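PDB 5V4T: hypothetic aldehyde deformylating oxygenase from Sulfolobus tokodaii, which probably acts as an aldehyde deformylating oxygenase, an iron-binding oxidoreductase of the ferritin-like helical-bundle type. Local coordinates for residues His22-Ser27 with Glu59-Phe64. Sequence-based numbering, arbitrary orientation.
Sequences HFYPAS and EHFDFF
Residues 22-27 turn past one side of helix 49-67, the backbones coming nearest at the CA atoms of Y24 and F61, 5.8 Å apart. An inverse gamma turn at P25 is closed by A26 N donating to Y24 O at 2.7 Å. No hydrogen bond joins the two segments; four aromatic side chains carry the contact. The Y24 side chain, with CG anti to its backbone N (chi1 -176°), brings its ring edge toward the face of F61 in a T-shaped pair with planes at 65°, and CD1 of Y24 meets CG of F61 at 3.8 Å. One face of the Y24 ring also receives the carbonyl oxygen of F61, 3.7 Å above the plane and offset toward the rim. On the next helical turn, F64 runs antiparallel alongside Y24, CB of Y24 lying 3.6 Å from CB of F64. The setting is a ferritin-like helical bundle: the side chain of F23 lies about 8 Å from the bound Fe(III), which is held by E57, E111, E145 and H148, and reaches A115, L119 and L122 of helix 98-128. F64 and F23 cross obliquely, CE2 of F64 lying 3.4 Å from CB of F23. Their ring planes are within 20° of parallel but displaced, with little ring-on-ring stacking. F23 O approaches CE1 of F61 at 3.2 Å. F64 and F63 also touch I141 of helix 132-155, while H60 NE2 is hydrogen-bonded to D144 OD2 of the same helix.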
ATOM      1  N   HIS A  22      -5.495   5.237  -1.531  1.00 17.61           N
ATOM      2  CA  HIS A  22      -5.069   3.821  -1.525  1.00 18.60           C
ATOM      3  C   HIS A  22      -4.430   3.424  -0.204  1.00 19.67           C
ATOM      4  O   HIS A  22      -4.525   2.278   0.202  1.00 20.88           O
ATOM      5  CB  HIS A  22      -4.128   3.489  -2.690  1.00 19.24           C
ATOM      6  CG  HIS A  22      -4.782   3.558  -4.035  1.00 20.17           C
ATOM      7  ND1 HIS A  22      -5.344   4.717  -4.550  1.00 21.20           N
ATOM      8  CD2 HIS A  22      -4.853   2.635  -5.028  1.00 22.87           C
ATOM      9  CE1 HIS A  22      -5.808   4.469  -5.765  1.00 22.02           C
ATOM     10  NE2 HIS A  22      -5.498   3.220  -6.084  1.00 23.13           N
ATOM     11  N   PHE A  23      -3.807   4.368   0.465  1.00 18.14           N
ATOM     12  CA  PHE A  23      -3.300   4.119   1.824  1.00 20.47           C
ATOM     13  C   PHE A  23      -4.305   4.363   2.913  1.00 20.03           C
ATOM     14  O   PHE A  23      -4.160   3.844   4.034  1.00 23.47           O
ATOM     15  CB  PHE A  23      -2.081   5.010   2.084  1.00 18.50           C
ATOM     16  CG  PHE A  23      -0.965   4.738   1.133  1.00 19.01           C
ATOM     17  CD1 PHE A  23      -0.911   5.317  -0.124  1.00 19.37           C
ATOM     18  CD2 PHE A  23       0.039   3.829   1.461  1.00 22.73           C
ATOM     19  CE1 PHE A  23       0.097   5.033  -1.025  1.00 20.42           C
ATOM     20  CE2 PHE A  23       1.036   3.535   0.544  1.00 21.27           C
ATOM     21  CZ  PHE A  23       1.065   4.135  -0.704  1.00 21.24           C
ATOM     22  N   TYR A  24      -5.302   5.171   2.620  1.00 19.92           N
ATOM     23  CA  TYR A  24      -6.335   5.555   3.585  1.00 20.97           C
ATOM     24  C   TYR A  24      -7.674   5.709   2.851  1.00 21.59           C
ATOM     25  O   TYR A  24      -8.099   6.827   2.530  1.00 22.49           O
ATOM     26  CB  TYR A  24      -5.899   6.855   4.293  1.00 21.74           C
ATOM     27  CG  TYR A  24      -6.860   7.271   5.386  1.00 23.59           C
ATOM     28  CD1 TYR A  24      -7.027   6.471   6.514  1.00 26.62           C
ATOM     29  CD2 TYR A  24      -7.617   8.414   5.274  1.00 25.23           C
ATOM     30  CE1 TYR A  24      -7.920   6.818   7.511  1.00 28.95           C
ATOM     31  CE2 TYR A  24      -8.538   8.769   6.272  1.00 26.84           C
ATOM     32  CZ  TYR A  24      -8.667   7.974   7.379  1.00 29.68           C
ATOM     33  OH  TYR A  24      -9.551   8.307   8.390  1.00 33.53           O
ATOM     34  N   PRO A  25      -8.350   4.573   2.548  1.00 20.28           N
ATOM     35  CA  PRO A  25      -9.511   4.570   1.653  1.00 21.73           C
ATOM     36  C   PRO A  25     -10.790   5.052   2.336  1.00 22.22           C
ATOM     37  O   PRO A  25     -11.713   4.257   2.610  1.00 25.75           O
ATOM     38  CB  PRO A  25      -9.608   3.100   1.224  1.00 21.92           C
ATOM     39  CG  PRO A  25      -9.054   2.335   2.403  1.00 20.42           C
ATOM     40  CD  PRO A  25      -7.889   3.192   2.840  1.00 21.66           C
ATOM     41  N   ALA A  26     -10.799   6.332   2.664  1.00 23.27           N
ATOM     42  CA  ALA A  26     -11.804   6.913   3.511  1.00 26.95           C
ATOM     43  C   ALA A  26     -13.208   6.715   2.964  1.00 29.47           C
ATOM     44  O   ALA A  26     -14.095   6.531   3.758  1.00 31.89           O
ATOM     45  CB  ALA A  26     -11.535   8.407   3.711  1.00 28.40           C
ATOM     46  N   SER A  27     -13.404   6.743   1.642  1.00 30.88           N
ATOM     47  CA  SER A  27     -14.741   6.578   1.043  1.00 30.36           C
ATOM     48  C   SER A  27     -15.348   5.197   1.320  1.00 34.93           C
ATOM     49  O   SER A  27     -16.571   5.030   1.276  1.00 37.39           O
ATOM     50  CB  SER A  27     -14.700   6.797  -0.471  1.00 32.05           C
ATOM     51  OG  SER A  27     -13.951   5.758  -1.133  1.00 31.33           O
ATOM     52  N   GLU A  59      -0.625   4.307  12.727  1.00 17.16           N
ATOM     53  CA  GLU A  59       0.052   5.584  12.530  1.00 16.83           C
ATOM     54  C   GLU A  59       0.006   6.143  11.112  1.00 16.52           C
ATOM     55  O   GLU A  59      -0.154   7.382  10.894  1.00 14.21           O
ATOM     56  CB  GLU A  59       1.510   5.432  12.972  1.00 18.28           C
ATOM     57  CG  GLU A  59       1.668   5.278  14.447  1.00 19.98           C
ATOM     58  CD  GLU A  59       3.061   5.133  14.880  1.00 22.93           C
ATOM     59  OE1 GLU A  59       3.915   4.505  14.179  1.00 24.09           O
ATOM     60  OE2 GLU A  59       3.364   5.742  15.930  1.00 24.65           O
ATOM     61  N   HIS A  60       0.141   5.244  10.127  1.00 15.31           N
ATOM     62  CA  HIS A  60       0.024   5.667   8.717  1.00 14.61           C
ATOM     63  C   HIS A  60      -1.365   6.209   8.419  1.00 15.72           C
ATOM     64  O   HIS A  60      -1.529   7.334   7.865  1.00 15.64           O
ATOM     65  CB  HIS A  60       0.398   4.560   7.773  1.00 15.21           C
ATOM     66  CG  HIS A  60       1.781   4.050   7.960  1.00 15.50           C
ATOM     67  ND1 HIS A  60       2.239   2.970   7.250  1.00 16.25           N
ATOM     68  CD2 HIS A  60       2.793   4.437   8.764  1.00 15.32           C
ATOM     69  CE1 HIS A  60       3.472   2.691   7.634  1.00 16.19           C
ATOM     70  NE2 HIS A  60       3.840   3.577   8.531  1.00 15.67           N
ATOM     71  N   PHE A  61      -2.397   5.502   8.891  1.00 15.63           N
ATOM     72  CA  PHE A  61      -3.781   5.982   8.728  1.00 17.02           C
ATOM     73  C   PHE A  61      -3.941   7.302   9.355  1.00 19.68           C
ATOM     74  O   PHE A  61      -4.540   8.227   8.756  1.00 19.52           O
ATOM     75  CB  PHE A  61      -4.748   5.053   9.441  1.00 20.87           C
ATOM     76  CG  PHE A  61      -5.183   3.882   8.648  1.00 25.41           C
ATOM     77  CD1 PHE A  61      -4.560   3.484   7.453  1.00 29.71           C
ATOM     78  CD2 PHE A  61      -6.200   3.099   9.176  1.00 34.39           C
ATOM     79  CE1 PHE A  61      -4.982   2.366   6.777  1.00 33.52           C
ATOM     80  CE2 PHE A  61      -6.629   1.978   8.500  1.00 41.65           C
ATOM     81  CZ  PHE A  61      -6.017   1.609   7.301  1.00 40.42           C
ATOM     82  N   ASP A  62      -3.404   7.448  10.545  1.00 18.22           N
ATOM     83  CA  ASP A  62      -3.554   8.719  11.273  1.00 21.33           C
ATOM     84  C   ASP A  62      -2.847   9.867  10.547  1.00 20.30           C
ATOM     85  O   ASP A  62      -3.325  10.978  10.558  1.00 20.77           O
ATOM     86  CB  ASP A  62      -3.107   8.616  12.705  1.00 23.33           C
ATOM     87  CG  ASP A  62      -4.047   7.723  13.540  1.00 27.36           C
ATOM     88  OD1 ASP A  62      -5.197   7.483  13.096  1.00 35.19           O
ATOM     89  OD2 ASP A  62      -3.606   7.186  14.564  1.00 32.29           O
ATOM     90  N   PHE A  63      -1.690   9.624   9.958  1.00 16.81           N
ATOM     91  CA  PHE A  63      -0.992  10.638   9.161  1.00 15.76           C
ATOM     92  C   PHE A  63      -1.892  11.155   8.014  1.00 16.04           C
ATOM     93  O   PHE A  63      -2.012  12.375   7.781  1.00 17.64           O
ATOM     94  CB  PHE A  63       0.331  10.076   8.669  1.00 16.77           C
ATOM     95  CG  PHE A  63       0.919  10.849   7.546  1.00 15.98           C
ATOM     96  CD1 PHE A  63       1.575  12.057   7.776  1.00 16.52           C
ATOM     97  CD2 PHE A  63       0.741  10.408   6.254  1.00 16.68           C
ATOM     98  CE1 PHE A  63       2.039  12.818   6.723  1.00 16.26           C
ATOM     99  CE2 PHE A  63       1.238  11.134   5.187  1.00 17.15           C
ATOM    100  CZ  PHE A  63       1.864  12.367   5.442  1.00 17.60           C
ATOM    101  N   PHE A  64      -2.500  10.239   7.277  1.00 15.24           N
ATOM    102  CA  PHE A  64      -3.309  10.666   6.131  1.00 16.18           C
ATOM    103  C   PHE A  64      -4.572  11.362   6.628  1.00 17.36           C
ATOM    104  O   PHE A  64      -4.972  12.354   6.054  1.00 18.54           O
ATOM    105  CB  PHE A  64      -3.645   9.499   5.213  1.00 16.19           C
ATOM    106  CG  PHE A  64      -2.481   9.029   4.409  1.00 15.49           C
ATOM    107  CD1 PHE A  64      -1.976   9.805   3.341  1.00 17.35           C
ATOM    108  CD2 PHE A  64      -1.795   7.852   4.764  1.00 15.55           C
ATOM    109  CE1 PHE A  64      -0.884   9.349   2.584  1.00 16.54           C
ATOM    110  CE2 PHE A  64      -0.728   7.444   4.008  1.00 15.05           C
ATOM    111  CZ  PHE A  64      -0.249   8.195   2.960  1.00 15.42           C
TER